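Local coordinates for protein (aminopeptidase) (Ochrobactrum anthropi, PDB 1B65), which hydrolyses peptides as a serine L-aminopeptidase, and also acts as a D-Ala-esterase/amidase, on a variant of the Ntn hydrolase fold, at residues A[15-20]-A[362-367]; A[27-30]-A[36-39]; A[59-64]-A[164-169]. All blocks are in the same frame, centred on the assembly; numbering follows the deposited sequence.

Contact 1: residues A[15-20]-A[362-367]; sequences LGLPFT and ERLRAV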
loop_
_atom_site.group_PDB
_atom_site.type_symbol
_atom_site.label_atom_id
_atom_site.label_comp_id
_atom_site.label_asym_id
_atom_site.label_seq_id
_atom_site.Cartn_x
_atom_site.Cartn_y
_atom_site.Cartn_z
ATOM N N LEU A 15 -9.594 -25.580 -30.873
ATOM C CA LEU A 15 -9.889 -26.905 -30.350
ATOM C C LEU A 15 -11.309 -27.043 -29.835
ATOM O O LEU A 15 -11.692 -28.103 -29.297
ATOM C CB LEU A 15 -8.919 -27.253 -29.211
ATOM C CG LEU A 15 -7.425 -27.284 -29.555
ATOM C CD1 LEU A 15 -6.646 -27.726 -28.315
ATOM C CD2 LEU A 15 -7.158 -28.208 -30.720
ATOM N N GLY A 16 -12.090 -25.969 -29.939
ATOM C CA GLY A 16 -13.461 -26.011 -29.453
ATOM C C GLY A 16 -13.621 -25.582 -28.001
ATOM O O GLY A 16 -14.711 -25.792 -27.459
ATOM N N LEU A 17 -12.555 -25.068 -27.358
ATOM C CA LEU A 17 -12.758 -24.635 -25.957
ATOM C C LEU A 17 -13.718 -23.456 -26.008
ATOM O O LEU A 17 -13.649 -22.650 -26.956
ATOM C CB LEU A 17 -11.448 -24.276 -25.269
ATOM C CG LEU A 17 -10.725 -25.446 -24.597
ATOM C CD1 LEU A 17 -10.349 -26.514 -25.611
ATOM C CD2 LEU A 17 -9.464 -24.948 -23.907
ATOM N N PRO A 18 -14.645 -23.373 -25.070
ATOM C CA PRO A 18 -15.714 -22.406 -25.079
ATOM C C PRO A 18 -15.367 -21.000 -24.635
ATOM O O PRO A 18 -15.981 -20.488 -23.707
ATOM C CB PRO A 18 -16.771 -22.990 -24.124
ATOM C CG PRO A 18 -15.972 -23.828 -23.184
ATOM C CD PRO A 18 -14.771 -24.328 -23.941
ATOM N N PHE A 19 -14.430 -20.357 -25.317
ATOM C CA PHE A 19 -14.112 -18.998 -24.961
ATOM C C PHE A 19 -15.107 -17.967 -25.467
ATOM O O PHE A 19 -15.736 -17.838 -26.473
ATOM C CB PHE A 19 -12.704 -18.611 -25.430
ATOM C CG PHE A 19 -11.703 -19.190 -24.463
ATOM C CD1 PHE A 19 -11.578 -18.668 -23.184
ATOM C CD2 PHE A 19 -10.914 -20.268 -24.809
ATOM C CE1 PHE A 19 -10.677 -19.199 -22.274
ATOM C CE2 PHE A 19 -9.998 -20.785 -23.925
ATOM C CZ PHE A 19 -9.870 -20.275 -22.640
ATOM N N THR A 20 -15.304 -16.998 -24.649
ATOM C CA THR A 20 -15.527 -15.721 -24.173
ATOM C C THR A 20 -15.329 -14.684 -25.279
ATOM O O THR A 20 -14.267 -14.566 -25.879
ATOM C CB THR A 20 -14.394 -15.520 -23.106
ATOM O OG1 THR A 20 -13.253 -16.226 -23.635
ATOM C CG2 THR A 20 -14.683 -16.153 -21.774
ATOM N N GLU A 362 -6.184 -34.148 -27.588
ATOM C CA GLU A 362 -7.337 -35.059 -27.701
ATOM C C GLU A 362 -7.840 -35.495 -26.344
ATOM O O GLU A 362 -9.048 -35.536 -26.131
ATOM C CB GLU A 362 -6.981 -36.266 -28.601
ATOM C CG GLU A 362 -7.092 -35.912 -30.091
ATOM C CD GLU A 362 -8.498 -35.386 -30.384
ATOM O OE1 GLU A 362 -9.457 -36.129 -30.090
ATOM O OE2 GLU A 362 -8.676 -34.238 -30.845
ATOM N N ARG A 363 -6.933 -35.738 -25.389
ATOM C CA ARG A 363 -7.399 -36.111 -24.054
ATOM C C ARG A 363 -8.130 -34.916 -23.431
ATOM O O ARG A 363 -9.135 -35.140 -22.773
ATOM C CB ARG A 363 -6.211 -36.478 -23.168
ATOM C CG ARG A 363 -5.738 -37.923 -23.235
ATOM C CD ARG A 363 -5.567 -38.413 -21.770
ATOM N NE ARG A 363 -4.183 -38.375 -21.395
ATOM C CZ ARG A 363 -3.589 -38.581 -20.228
ATOM N NH1 ARG A 363 -4.256 -38.873 -19.128
ATOM N NH2 ARG A 363 -2.256 -38.474 -20.260
ATOM N N LEU A 364 -7.600 -33.699 -23.648
ATOM C CA LEU A 364 -8.323 -32.519 -23.101
ATOM C C LEU A 364 -9.736 -32.411 -23.641
ATOM O O LEU A 364 -10.724 -32.207 -22.918
ATOM C CB LEU A 364 -7.583 -31.240 -23.487
ATOM C CG LEU A 364 -7.611 -29.943 -22.708
ATOM C CD1 LEU A 364 -7.502 -28.737 -23.635
ATOM C CD2 LEU A 364 -8.742 -29.799 -21.699
ATOM N N ARG A 365 -9.868 -32.457 -24.969
ATOM C CA ARG A 365 -11.162 -32.392 -25.634
ATOM C C ARG A 365 -12.126 -33.450 -25.091
ATOM O O ARG A 365 -13.310 -33.158 -24.856
ATOM C CB ARG A 365 -10.957 -32.549 -27.152
ATOM C CG ARG A 365 -10.424 -31.252 -27.752
ATOM C CD ARG A 365 -9.965 -31.315 -29.201
ATOM N NE ARG A 365 -10.878 -32.071 -30.057
ATOM C CZ ARG A 365 -12.014 -31.643 -30.571
ATOM N NH1 ARG A 365 -12.459 -30.418 -30.344
ATOM N NH2 ARG A 365 -12.789 -32.392 -31.349
ATOM N N ALA A 366 -11.658 -34.680 -24.899
ATOM C CA ALA A 366 -12.489 -35.742 -24.365
ATOM C C ALA A 366 -13.019 -35.433 -22.967
ATOM O O ALA A 366 -14.198 -35.706 -22.679
ATOM C CB ALA A 366 -11.773 -37.094 -24.345
ATOM N N VAL A 367 -12.178 -34.910 -22.075
ATOM C CA VAL A 367 -12.650 -34.619 -20.712
ATOM C C VAL A 367 -13.679 -33.504 -20.764
ATOM O O VAL A 367 -14.782 -33.571 -20.207
ATOM C CB VAL A 367 -11.473 -34.213 -19.791
ATOM C CG1 VAL A 367 -12.003 -33.735 -18.446
ATOM C CG2 VAL A 367 -10.496 -35.366 -19.640
#

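Contact 2: residues A[27-30]-A[36-39]; sequences NAIT and GVGF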
loop_
_atom_site.group_PDB
_atom_site.type_symbol
_atom_site.label_atom_id
_atom_site.label_comp_id
_atom_site.label_asym_id
_atom_site.label_seq_id
_atom_site.Cartn_x
_atom_site.Cartn_y
_atom_site.Cartn_z
ATOM N N ASN A 27 -6.128 -11.656 -31.859
ATOM C CA ASN A 27 -6.400 -12.257 -30.557
ATOM C C ASN A 27 -5.080 -12.287 -29.756
ATOM O O ASN A 27 -4.597 -13.313 -29.270
ATOM C CB ASN A 27 -7.013 -13.661 -30.618
ATOM C CG ASN A 27 -7.445 -14.157 -29.237
ATOM O OD1 ASN A 27 -7.666 -13.416 -28.279
ATOM N ND2 ASN A 27 -7.647 -15.464 -29.131
ATOM N N ALA A 28 -4.485 -11.089 -29.695
ATOM C CA ALA A 28 -3.189 -10.947 -29.032
ATOM C C ALA A 28 -2.973 -9.547 -28.510
ATOM O O ALA A 28 -3.648 -8.622 -28.948
ATOM C CB ALA A 28 -2.044 -11.200 -30.030
ATOM N N ILE A 29 -1.920 -9.397 -27.668
ATOM C CA ILE A 29 -1.671 -8.055 -27.115
ATOM C C ILE A 29 -1.301 -7.005 -28.137
ATOM O O ILE A 29 -1.532 -5.792 -27.971
ATOM C CB ILE A 29 -0.605 -8.189 -25.983
ATOM C CG1 ILE A 29 -0.629 -6.866 -25.189
ATOM C CG2 ILE A 29 0.762 -8.464 -26.577
ATOM C CD1 ILE A 29 0.119 -6.933 -23.853
ATOM N N THR A 30 -0.819 -7.397 -29.326
ATOM C CA THR A 30 -0.552 -6.463 -30.423
ATOM C C THR A 30 -1.831 -5.926 -31.055
ATOM O O THR A 30 -1.730 -5.005 -31.863
ATOM C CB THR A 30 0.280 -7.149 -31.529
ATOM O OG1 THR A 30 -0.417 -8.352 -31.854
ATOM C CG2 THR A 30 1.678 -7.436 -30.986
ATOM N N GLY A 36 4.152 -3.476 -29.647
ATOM C CA GLY A 36 4.822 -4.568 -30.432
ATOM C C GLY A 36 5.398 -5.582 -29.444
ATOM O O GLY A 36 5.671 -5.270 -28.269
ATOM N N VAL A 37 5.604 -6.822 -29.887
ATOM C CA VAL A 37 6.174 -7.868 -29.035
ATOM C C VAL A 37 7.362 -8.475 -29.782
ATOM O O VAL A 37 7.228 -8.696 -30.996
ATOM C CB VAL A 37 5.142 -8.985 -28.763
ATOM C CG1 VAL A 37 5.717 -10.163 -28.003
ATOM C CG2 VAL A 37 3.938 -8.411 -27.993
ATOM N N GLY A 38 8.472 -8.668 -29.081
ATOM C CA GLY A 38 9.616 -9.317 -29.718
ATOM C C GLY A 38 10.154 -10.408 -28.787
ATOM O O GLY A 38 9.988 -10.316 -27.561
ATOM N N PHE A 39 10.744 -11.445 -29.399
ATOM C CA PHE A 39 11.246 -12.545 -28.588
ATOM C C PHE A 39 12.672 -12.952 -28.982
ATOM O O PHE A 39 13.059 -12.802 -30.157
ATOM C CB PHE A 39 10.429 -13.827 -28.808
ATOM C CG PHE A 39 8.973 -13.796 -28.440
ATOM C CD1 PHE A 39 8.553 -13.713 -27.114
ATOM C CD2 PHE A 39 8.019 -13.810 -29.428
ATOM C CE1 PHE A 39 7.209 -13.711 -26.809
ATOM C CE2 PHE A 39 6.679 -13.793 -29.142
ATOM C CZ PHE A 39 6.253 -13.731 -27.822
#

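Contact 3: residues A[59-64]-A[164-169]; sequences VTAILP and RKALDN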
loop_
_atom_site.group_PDB
_atom_site.type_symbol
_atom_site.label_atom_id
_atom_site.label_comp_id
_atom_site.label_asym_id
_atom_site.label_seq_id
_atom_site.Cartn_x
_atom_site.Cartn_y
_atom_site.Cartn_z
ATOM N N VAL A 59 13.984 -14.269 -23.682
ATOM C CA VAL A 59 13.544 -12.924 -23.308
ATOM C C VAL A 59 12.327 -12.524 -24.145
ATOM O O VAL A 59 12.253 -12.806 -25.341
ATOM C CB VAL A 59 14.654 -11.901 -23.644
ATOM C CG1 VAL A 59 14.295 -10.504 -23.141
ATOM C CG2 VAL A 59 16.043 -12.230 -23.085
ATOM N N THR A 60 11.394 -11.871 -23.455
ATOM C CA THR A 60 10.203 -11.348 -24.129
ATOM C C THR A 60 10.251 -9.832 -24.011
ATOM O O THR A 60 10.589 -9.349 -22.918
ATOM C CB THR A 60 8.947 -11.911 -23.428
ATOM O OG1 THR A 60 8.902 -13.322 -23.710
ATOM C CG2 THR A 60 7.679 -11.292 -23.993
ATOM N N ALA A 61 9.972 -9.070 -25.054
ATOM C CA ALA A 61 9.951 -7.606 -24.910
ATOM C C ALA A 61 8.630 -7.076 -25.450
ATOM O O ALA A 61 8.151 -7.530 -26.480
ATOM C CB ALA A 61 11.107 -7.024 -25.733
ATOM N N ILE A 62 7.956 -6.236 -24.686
ATOM C CA ILE A 62 6.692 -5.641 -25.144
ATOM C C ILE A 62 6.943 -4.133 -25.200
ATOM O O ILE A 62 7.200 -3.522 -24.151
ATOM C CB ILE A 62 5.600 -5.972 -24.100
ATOM C CG1 ILE A 62 5.452 -7.501 -23.986
ATOM C CG2 ILE A 62 4.284 -5.319 -24.540
ATOM C CD1 ILE A 62 5.000 -7.943 -22.616
ATOM N N LEU A 63 6.796 -3.497 -26.338
ATOM C CA LEU A 63 7.083 -2.053 -26.407
ATOM C C LEU A 63 5.871 -1.270 -26.865
ATOM O O LEU A 63 5.413 -1.465 -27.991
ATOM C CB LEU A 63 8.158 -1.861 -27.473
ATOM C CG LEU A 63 9.254 -0.831 -27.425
ATOM C CD1 LEU A 63 9.622 -0.283 -28.816
ATOM C CD2 LEU A 63 9.132 0.259 -26.372
ATOM N N PRO A 64 5.355 -0.402 -26.024
ATOM C CA PRO A 64 4.221 0.460 -26.385
ATOM C C PRO A 64 4.687 1.584 -27.306
ATOM O O PRO A 64 5.869 1.946 -27.276
ATOM C CB PRO A 64 3.771 1.033 -25.058
ATOM C CG PRO A 64 4.512 0.304 -23.985
ATOM C CD PRO A 64 5.803 -0.199 -24.610
ATOM N N ARG A 164 19.052 -7.598 -26.468
ATOM C CA ARG A 164 18.958 -6.637 -27.531
ATOM C C ARG A 164 18.233 -7.240 -28.747
ATOM O O ARG A 164 17.516 -6.524 -29.427
ATOM C CB ARG A 164 20.322 -6.183 -28.075
ATOM C CG ARG A 164 21.038 -5.177 -27.200
ATOM C CD ARG A 164 22.113 -4.508 -28.091
ATOM N NE ARG A 164 22.348 -3.181 -27.661
ATOM C CZ ARG A 164 22.329 -1.927 -27.972
ATOM N NH1 ARG A 164 21.986 -1.434 -29.158
ATOM N NH2 ARG A 164 22.717 -1.133 -26.982
ATOM N N LYS A 165 18.481 -8.507 -29.029
ATOM C CA LYS A 165 17.786 -9.182 -30.114
ATOM C C LYS A 165 16.275 -9.185 -29.902
ATOM O O LYS A 165 15.523 -8.891 -30.842
ATOM C CB LYS A 165 18.293 -10.621 -30.248
ATOM C CG LYS A 165 18.126 -11.077 -31.697
ATOM C CD LYS A 165 17.095 -12.186 -31.769
ATOM C CE LYS A 165 17.581 -13.280 -32.735
ATOM N NZ LYS A 165 16.943 -12.992 -34.065
ATOM N N ALA A 166 15.816 -9.445 -28.676
ATOM C CA ALA A 166 14.373 -9.409 -28.405
ATOM C C ALA A 166 13.823 -8.009 -28.642
ATOM O O ALA A 166 12.764 -7.855 -29.258
ATOM C CB ALA A 166 14.032 -9.921 -27.015
ATOM N N LEU A 167 14.504 -6.978 -28.129
ATOM C CA LEU A 167 14.078 -5.602 -28.295
ATOM C C LEU A 167 14.059 -5.176 -29.757
ATOM O O LEU A 167 13.141 -4.490 -30.234
ATOM C CB LEU A 167 15.041 -4.693 -27.502
ATOM C CG LEU A 167 14.881 -4.859 -25.966
ATOM C CD1 LEU A 167 16.118 -4.337 -25.254
ATOM C CD2 LEU A 167 13.633 -4.097 -25.517
ATOM N N ASP A 168 15.094 -5.551 -30.502
ATOM C CA ASP A 168 15.183 -5.229 -31.934
ATOM C C ASP A 168 14.169 -6.006 -32.762
ATOM O O ASP A 168 13.815 -5.616 -33.890
ATOM C CB ASP A 168 16.614 -5.530 -32.423
ATOM C CG ASP A 168 17.619 -4.477 -32.024
ATOM O OD1 ASP A 168 17.318 -3.351 -31.608
ATOM O OD2 ASP A 168 18.831 -4.759 -32.146
ATOM N N ASN A 169 13.631 -7.116 -32.286
ATOM C CA ASN A 169 12.657 -7.914 -33.003
ATOM C C ASN A 169 11.215 -7.489 -32.736
ATOM O O ASN A 169 10.315 -8.181 -33.223
ATOM C CB ASN A 169 12.743 -9.378 -32.545
ATOM C CG ASN A 169 13.857 -10.161 -33.213
ATOM O OD1 ASN A 169 14.511 -9.642 -34.118
ATOM N ND2 ASN A 169 14.014 -11.381 -32.691
#

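Contact 1: residues A[15-20]-A[362-367]
Leu364 and Arg365, on one side of helix 361-370, hold the N-terminal run 15-20 by way of Leu17 and Leu15: the first pair is an apolar touch, the second a polar grip. Within the first turn of helix 361-370, Glu362 points away from the loop at its root, but the carboxylate comes back along the helix. Its OE2 takes the NE hydrogen of Arg365, one turn on, at 3.2 Å, on the syn side yet tilted from the carboxylate plane, a salt bridge that fixes the NE edge of the guanidinium. Leu364 is directed at the loop, and its CD1 meets CD1 of Leu17 at 4.1 Å, the two side chains crossing at about a right angle. Next comes Arg365, which buries more surface here than any other residue of the helical segment. A bend at chi3 (43°) folds the chain over the Leu15 carbonyl, with CD 3.6 Å from Leu15 O and 4.2 Å from Leu15 CB. NH1 then donates to Leu15 O at 2.7 Å, with an N-H...O angle of 145°. The oxygen lies in the guanidinium plane, whereas the nitrogen sits 48° above the carbonyl plane. Held at NE by Glu362 and at NH1 by Leu15, the flat group has its rotation largely fixed; the carboxylate probably offsets charge on Arg365 itself, which would ease the approach of the like-charged Arg369 guanidinium to Arg365 NH2.

Further out, the two leucines of the loop lie on helix 322-342, Leu15 against Ile341 and Leu17 against Val337, while Leu364 rests on Val232 of helix 232-235. The contact thus wedges the N-terminal loop between helices 361-370 and 322-342, and Gly16 adds a backbone hydrogen bond to the C-terminal Ala375.

Contact 2: residues A[27-30]-A[36-39]
Ile29 and Thr30 bring their methyl groups against Val37, the residue that faces them from the start of strand 36-43. After Asn27 and Ala28 have taken the chain past strand 194-204, Ile29 makes the first touch. Its CG1 is anti to the backbone N (chi1 -166°), which puts CG2 between the backbone N and the carbonyl carbon, and it is this shorter branch that meets Val37 CG2, at 3.5 Å. That is tighter than usual van der Waals contact, and the two side chains meet at about a right angle, branch against branch.

Thr30 closes the run. Its CG2 lies anti to its carbonyl carbon and comes within 3.9 Å of Val37 CG2, and it also reaches the backbone, at 4.1 Å from Val37 N and 4.3 Å from Gly36 CA. The hydroxyl is turned to other business: OG1 is hydrogen-bonded to Gly173 O, so the threonine presents carbon to the strand while its polar atom is satisfied elsewhere. Both side-chain-to-side-chain contacts converge on Val37 CG2, and no hydrogen bond crosses between the two segments.

Seen from the fold, Val37 belongs to the sheet of strands 36-43, 56-63, 103-107 and 141-145, whereas Ile29 also packs on Val254 and Ala256 of strand 251-257 in the six-stranded sheet. The 3-10 segment that starts at Ile29 thus bridges the two sheets, with Ile29 buried between them, consistent with the facing sheets of the alpha-beta-beta-alpha Ntn hydrolase sandwich, of which this enzyme is a variant.

Contact 3: residues A[59-64]-A[164-169]
Ala166 and Ala61 sit at the centre, where helix 160-168 lies on strand 56-63, with Ala61 CB and Ala166 CB 4.3 Å apart. The Ala166 methyl lies over Val59: CB is 3.9 Å from Val59 CG1 and 3.8 Å from Val59 O, so it rests against both the side chain and the backbone of the strand. Ala61 CB answers from the strand, 3.9 Å from Leu167 CD2 and 4.0 Å from Ala166 O. A chi1 of -70° sets Leu167 CG beside the backbone N and brings the CD2 methyl back to the strand, although its CB leaves neither toward nor away from it.

Next outward, Val59 leans on Val158 and on Val104 of strand 103-107, while Leu167 also packs on Trp121 of helix 111-125. Thr60 and Ile62 alternate to the other face of the sheet, so the helix covers the opposite one, consistent with an outer helical layer of the Ntn-type sandwich.

Small side chains at 61 and 166 are consistent with the close approach of the segment axes, 7.4 Å, at 36° from parallel. Between these two segments the side-chain contact is apolar, with no hydrogen bond; the polar bonds of Asp168 and Asn169 lie outside this interface.

How the contacts relate
From the N terminus, the chain first passes 15-20, half of contact 1, whose partner 362-367 comes only near the C terminus; that contact closes a loop of some 340 residues, and contacts 2 and 3 nest inside it. Contact 2 is a short closure, bridging 27-30 and 36-39, and contact 3 follows in series, joining 59-64 to 164-169 across a hundred residues. Contacts 2 and 3 share one sheet: Gly38 O to Ala61 N, at 2.8 Å, is a probable hydrogen bond linking strands 36-43 and 56-63. One packs that sheet inward, the other covers it with a helix. Contact 1 stands apart, its centre about 32 Å from that of contact 3, tying together the chain ends.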